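Local atomic coordinates of amoebiasin-2 (Entamoeba histolytica, PDB entry 3M86), a protein that inhibits cysteine proteases of the amoeba, chiefly CP1 and CP2 and more weakly CP5, by wedging three loops into their substrate-binding site. Residues I26-R31 with W40-P45; T32-G37 with D54-E59. All coordinates share one frame; numbering follows the deposited sequence.

Contact 1: residues I26-R31 with W40-P45; sequences IKIQLR and WNIEYP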
loop_
_atom_site.group_PDB
_atom_site.type_symbol
_atom_site.label_atom_id
_atom_site.label_comp_id
_atom_site.label_asym_id
_atom_site.label_seq_id
_atom_site.Cartn_x
_atom_site.Cartn_y
_atom_site.Cartn_z
ATOM N N ILE A 26 2.386 -6.865 6.156
ATOM C CA ILE A 26 1.801 -5.538 5.982
ATOM C C ILE A 26 0.795 -5.606 4.854
ATOM O O ILE A 26 1.086 -6.160 3.795
ATOM C CB ILE A 26 2.870 -4.510 5.630
ATOM C CG1 ILE A 26 3.820 -4.322 6.810
ATOM C CG2 ILE A 26 2.232 -3.154 5.248
ATOM C CD1 ILE A 26 5.080 -3.599 6.452
ATOM N N LYS A 27 -0.399 -5.074 5.099
ATOM C CA LYS A 27 -1.423 -4.980 4.054
ATOM C C LYS A 27 -1.803 -3.527 3.884
ATOM O O LYS A 27 -2.434 -2.944 4.757
ATOM C CB LYS A 27 -2.676 -5.809 4.390
ATOM C CG LYS A 27 -2.538 -7.327 4.268
ATOM C CD LYS A 27 -3.926 -7.995 4.284
ATOM C CE LYS A 27 -3.820 -9.514 4.304
ATOM N NZ LYS A 27 -5.153 -10.179 4.426
ATOM N N ILE A 28 -1.406 -2.949 2.754
ATOM C CA ILE A 28 -1.730 -1.571 2.421
ATOM C C ILE A 28 -3.016 -1.622 1.613
ATOM O O ILE A 28 -3.064 -2.256 0.557
ATOM C CB ILE A 28 -0.606 -0.950 1.599
ATOM C CG1 ILE A 28 0.686 -0.949 2.433
ATOM C CG2 ILE A 28 -0.983 0.474 1.145
ATOM C CD1 ILE A 28 1.943 -0.711 1.621
ATOM N N GLN A 29 -4.054 -0.969 2.120
ATOM C CA GLN A 29 -5.380 -1.025 1.514
ATOM C C GLN A 29 -5.820 0.399 1.207
ATOM O O GLN A 29 -6.037 1.194 2.124
ATOM C CB GLN A 29 -6.370 -1.698 2.468
ATOM C CG GLN A 29 -6.061 -3.184 2.670
ATOM C CD GLN A 29 -7.125 -3.906 3.487
ATOM O OE1 GLN A 29 -7.940 -3.279 4.164
ATOM N NE2 GLN A 29 -7.115 -5.234 3.426
ATOM N N LEU A 30 -5.904 0.709 -0.084
ATOM C CA LEU A 30 -6.135 2.079 -0.539
ATOM C C LEU A 30 -7.294 2.100 -1.511
ATOM O O LEU A 30 -7.546 1.124 -2.207
ATOM C CB LEU A 30 -4.884 2.608 -1.256
ATOM C CG LEU A 30 -3.585 2.498 -0.450
ATOM C CD1 LEU A 30 -2.404 2.916 -1.320
ATOM C CD2 LEU A 30 -3.665 3.356 0.815
ATOM N N ARG A 31 -7.999 3.222 -1.586
ATOM C CA ARG A 31 -9.018 3.354 -2.616
ATOM C C ARG A 31 -8.388 3.902 -3.893
ATOM O O ARG A 31 -7.412 4.652 -3.872
ATOM C CB ARG A 31 -10.193 4.240 -2.173
ATOM C CG ARG A 31 -11.008 3.700 -0.978
ATOM C CD ARG A 31 -11.239 2.194 -1.023
ATOM N NE ARG A 31 -12.183 1.741 0.006
ATOM C CZ ARG A 31 -11.846 1.151 1.153
ATOM N NH1 ARG A 31 -10.573 0.920 1.461
ATOM N NH2 ARG A 31 -12.798 0.780 1.999
ATOM N N TRP A 40 -1.917 3.612 -7.948
ATOM C CA TRP A 40 -0.913 3.771 -6.915
ATOM C C TRP A 40 0.355 3.086 -7.371
ATOM O O TRP A 40 0.311 1.980 -7.909
ATOM C CB TRP A 40 -1.385 3.146 -5.604
ATOM C CG TRP A 40 -2.493 3.921 -4.949
ATOM C CD1 TRP A 40 -3.834 3.651 -4.997
ATOM C CD2 TRP A 40 -2.344 5.076 -4.144
ATOM N NE1 TRP A 40 -4.528 4.578 -4.268
ATOM C CE2 TRP A 40 -3.639 5.470 -3.725
ATOM C CE3 TRP A 40 -1.240 5.823 -3.722
ATOM C CZ2 TRP A 40 -3.858 6.573 -2.908
ATOM C CZ3 TRP A 40 -1.456 6.917 -2.898
ATOM C CH2 TRP A 40 -2.755 7.286 -2.502
ATOM N N ASN A 41 1.481 3.764 -7.192
ATOM C CA ASN A 41 2.775 3.163 -7.485
ATOM C C ASN A 41 3.494 3.041 -6.160
ATOM O O ASN A 41 3.503 3.989 -5.378
ATOM C CB ASN A 41 3.563 4.073 -8.428
ATOM C CG ASN A 41 4.824 3.421 -8.954
ATOM O OD1 ASN A 41 4.787 2.312 -9.486
ATOM N ND2 ASN A 41 5.946 4.117 -8.823
ATOM N N ILE A 42 4.080 1.882 -5.891
ATOM C CA ILE A 42 4.772 1.679 -4.622
ATOM C C ILE A 42 6.287 1.573 -4.785
ATOM O O ILE A 42 6.794 0.957 -5.733
ATOM C CB ILE A 42 4.224 0.441 -3.883
ATOM C CG1 ILE A 42 4.801 0.353 -2.473
ATOM C CG2 ILE A 42 4.511 -0.845 -4.678
ATOM C CD1 ILE A 42 4.157 -0.715 -1.614
ATOM N N GLU A 43 7.004 2.211 -3.867
ATOM C CA GLU A 43 8.450 2.105 -3.804
ATOM C C GLU A 43 8.791 1.531 -2.447
ATOM O O GLU A 43 8.397 2.072 -1.411
ATOM C CB GLU A 43 9.115 3.472 -3.989
ATOM N N TYR A 44 9.498 0.413 -2.449
ATOM C CA TYR A 44 9.931 -0.196 -1.203
ATOM C C TYR A 44 11.249 -0.909 -1.452
ATOM O O TYR A 44 11.615 -1.183 -2.603
ATOM C CB TYR A 44 8.875 -1.176 -0.675
ATOM C CG TYR A 44 8.626 -2.354 -1.581
ATOM C CD1 TYR A 44 9.356 -3.523 -1.439
ATOM C CD2 TYR A 44 7.677 -2.294 -2.586
ATOM C CE1 TYR A 44 9.140 -4.603 -2.263
ATOM C CE2 TYR A 44 7.455 -3.373 -3.423
ATOM C CZ TYR A 44 8.190 -4.525 -3.253
ATOM O OH TYR A 44 7.981 -5.605 -4.078
ATOM N N PRO A 45 11.996 -1.180 -0.376
ATOM C CA PRO A 45 13.279 -1.872 -0.515
ATOM C C PRO A 45 13.055 -3.343 -0.847
ATOM O O PRO A 45 12.519 -4.080 -0.013
ATOM C CB PRO A 45 13.908 -1.715 0.871
ATOM C CG PRO A 45 12.739 -1.567 1.804
ATOM C CD PRO A 45 11.680 -0.838 1.025
#
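The CD1 methyl of Leu30 sits over one face of the Trp40 indole, 3.6 Å from the centroid of its five-membered ring and 13° off the ring normal, a CH-pi contact. The same ring is gripped at its edge, where Trp40 NE1 donates to the backbone Arg31 O over 2.9 Å in an almost straight bond (178°). That oxygen lies in the plane of the indole, whereas the N-H reaches it from above the carbonyl plane. Trp40 CG stands anti to the carbonyl carbon (chi1 -71°), which carries the ring across to strand 25-32. Further along, Ile28 and Ile42 touch only through their CD1 methyls, 3.9 Å apart. Around these pairs, Leu104 touches both Leu30 and Trp40, Tyr90 meets the indole with its ring inclined to it, and Ile74 and Ile86 pack on Ile42. Residues 26-31 and 40-43 belong to different sheets and run roughly antiparallel, their segment axes 10.2 Å apart at closest, so side chains meet between the sheets of a beta sandwich. One polar bond within this largely apolar core satisfies the indole N-H and fixes the rotation of the ring.

Contact 2: residues T32-G37 with D54-E59; sequences TNPSTG and DTIKAE
Asn33 O is gripped by two donors from one residue, Thr36. The hydroxyl Thr36 OG1 gives the shorter bond, 2.6 Å, and meets Asn33 O nearly end-on to the carbonyl (C=O...donor angle 165°); the backbone Thr36 N adds a second at 3.1 Å. The side chain of Asn33 works in the same turn: its OD1 accepts from Ser35 OG at 2.7 Å, with the donor tilted 26° from the amide plane. The backbone bonds Thr36 N to Asn33 O and Gly37 N to Pro34 O form the 3-10 turn of residues 34-36, and the side-chain bonds brace it. Gly37 leaves it with a positive phi, a backbone shape that suits glycine. The turn belongs to the BC loop, which interacts with the catalytic cysteine and histidine of the target protease, so the bonds are consistent with a loop shaped before it binds.

Across the contact the touching is apolar and rests on one methyl. Ile56 CD1 abuts CG, the outer corner of the Pro34 ring, at 3.5 Å, tight for two carbons, and lies 3.8 Å from Thr32 CG2. With Ile56 CG1 anti to the backbone N (chi1 -178°) and the chain extended beyond it, the methyl reaches the loop.

Strand 70-78 is the intermediary: its Ser70 pairs with Thr32 through the backbone and touches Pro34, while Ile71 and Glu73 pair with Lys57 and Thr55 of strand 49-58. From the other sheet, Tyr90 on strand 82-91 bonds to Asn33 N through its hydroxyl and packs on Thr32 and Thr36.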
loop_
_atom_site.group_PDB
_atom_site.type_symbol
_atom_site.label_atom_id
_atom_site.label_comp_id
_atom_site.label_asym_id
_atom_site.label_seq_id
_atom_site.Cartn_x
_atom_site.Cartn_y
_atom_site.Cartn_z
ATOM N N THR A 32 -8.977 3.534 -5.014
ATOM C CA THR A 32 -8.424 3.898 -6.307
ATOM C C THR A 32 -9.544 3.955 -7.337
ATOM O O THR A 32 -10.606 3.369 -7.134
ATOM C CB THR A 32 -7.298 2.904 -6.719
ATOM O OG1 THR A 32 -6.726 3.316 -7.962
ATOM C CG2 THR A 32 -7.850 1.488 -6.868
ATOM N N ASN A 33 -9.331 4.703 -8.419
ATOM C CA ASN A 33 -10.341 4.832 -9.479
ATOM C C ASN A 33 -9.714 4.593 -10.829
ATOM O O ASN A 33 -9.311 5.531 -11.508
ATOM C CB ASN A 33 -10.950 6.229 -9.449
ATOM C CG ASN A 33 -11.996 6.431 -10.517
ATOM O OD1 ASN A 33 -12.414 5.483 -11.181
ATOM N ND2 ASN A 33 -12.431 7.681 -10.692
ATOM N N PRO A 34 -9.633 3.319 -11.229
ATOM C CA PRO A 34 -8.911 2.924 -12.443
ATOM C C PRO A 34 -9.491 3.548 -13.703
ATOM O O PRO A 34 -8.777 3.682 -14.694
ATOM C CB PRO A 34 -9.109 1.402 -12.498
ATOM C CG PRO A 34 -9.519 0.994 -11.156
ATOM C CD PRO A 34 -10.197 2.166 -10.508
ATOM N N SER A 35 -10.766 3.914 -13.666
ATOM C CA SER A 35 -11.433 4.469 -14.850
ATOM C C SER A 35 -10.835 5.816 -15.274
ATOM O O SER A 35 -11.113 6.315 -16.371
ATOM C CB SER A 35 -12.940 4.601 -14.599
ATOM O OG SER A 35 -13.253 5.698 -13.758
ATOM N N THR A 36 -10.007 6.387 -14.403
ATOM C CA THR A 36 -9.390 7.691 -14.633
ATOM C C THR A 36 -7.958 7.585 -15.138
ATOM O O THR A 36 -7.330 8.585 -15.482
ATOM C CB THR A 36 -9.361 8.511 -13.334
ATOM O OG1 THR A 36 -8.531 7.848 -12.365
ATOM C CG2 THR A 36 -10.747 8.651 -12.777
ATOM N N GLY A 37 -7.426 6.373 -15.169
ATOM C CA GLY A 37 -6.051 6.197 -15.587
ATOM C C GLY A 37 -5.042 6.339 -14.466
ATOM O O GLY A 37 -3.854 6.096 -14.685
ATOM N N ASP A 54 -0.689 -8.652 -4.685
ATOM C CA ASP A 54 -1.119 -7.339 -5.122
ATOM C C ASP A 54 -2.451 -7.539 -5.835
ATOM O O ASP A 54 -2.569 -8.376 -6.740
ATOM C CB ASP A 54 -0.081 -6.737 -6.073
ATOM C CG ASP A 54 -0.320 -5.271 -6.338
ATOM O OD1 ASP A 54 0.517 -4.650 -7.040
ATOM O OD2 ASP A 54 -1.338 -4.746 -5.834
ATOM N N THR A 55 -3.459 -6.795 -5.395
ATOM C CA THR A 55 -4.821 -6.950 -5.895
ATOM C C THR A 55 -5.473 -5.611 -6.154
ATOM O O THR A 55 -5.253 -4.635 -5.415
ATOM C CB THR A 55 -5.680 -7.654 -4.833
ATOM O OG1 THR A 55 -5.151 -8.961 -4.586
ATOM C CG2 THR A 55 -7.126 -7.775 -5.284
ATOM N N ILE A 56 -6.293 -5.559 -7.195
ATOM C CA ILE A 56 -7.253 -4.464 -7.343
ATOM C C ILE A 56 -8.625 -5.101 -7.476
ATOM O O ILE A 56 -8.806 -6.068 -8.214
ATOM C CB ILE A 56 -6.936 -3.528 -8.533
ATOM C CG1 ILE A 56 -7.946 -2.382 -8.591
ATOM C CG2 ILE A 56 -6.891 -4.314 -9.850
ATOM C CD1 ILE A 56 -7.509 -1.256 -9.481
ATOM N N LYS A 57 -9.579 -4.594 -6.709
ATOM C CA LYS A 57 -10.906 -5.195 -6.628
ATOM C C LYS A 57 -11.955 -4.111 -6.736
ATOM O O LYS A 57 -11.819 -3.034 -6.154
ATOM C CB LYS A 57 -11.043 -5.942 -5.296
ATOM C CG LYS A 57 -12.416 -6.522 -5.019
ATOM C CD LYS A 57 -12.392 -7.390 -3.765
ATOM C CE LYS A 57 -11.990 -6.582 -2.537
ATOM N NZ LYS A 57 -12.081 -7.391 -1.286
ATOM N N ALA A 58 -13.011 -4.389 -7.494
ATOM C CA ALA A 58 -14.114 -3.451 -7.591
ATOM C C ALA A 58 -14.899 -3.505 -6.283
ATOM O O ALA A 58 -15.186 -4.587 -5.773
ATOM C CB ALA A 58 -14.999 -3.811 -8.778
ATOM N N GLU A 59 -15.225 -2.345 -5.722
ATOM C CA GLU A 59 -15.967 -2.314 -4.466
ATOM C C GLU A 59 -17.470 -2.222 -4.713
ATOM O O GLU A 59 -17.911 -1.554 -5.649
ATOM C CB GLU A 59 -15.495 -1.166 -3.571
ATOM C CG GLU A 59 -16.065 -1.224 -2.162
ATOM C CD GLU A 59 -15.576 -0.092 -1.282
ATOM O OE1 GLU A 59 -15.985 -0.038 -0.103
ATOM O OE2 GLU A 59 -14.784 0.744 -1.766
#

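The two contacts illustrate how an immunoglobulin-like sandwich carries its working loops: contact 1 lies in the interior between the sheets, and contact 2 lies at one end, about 13 Å away, centre to centre. Their segments alternate along the chain. Strand 25-32 enters contact 1 and runs straight into the BC loop of contact 2, strand 39-43 returns to contact 1, and strand 49-58 closes contact 2 before the DE loop. Strands 25-32 and 49-58 share a sheet, with 70-78 between them. The contacts also touch directly: Trp40 CD1 packs on Thr32 CB at 3.9 Å. The core thus abuts the base of the loop that enters the protease active site.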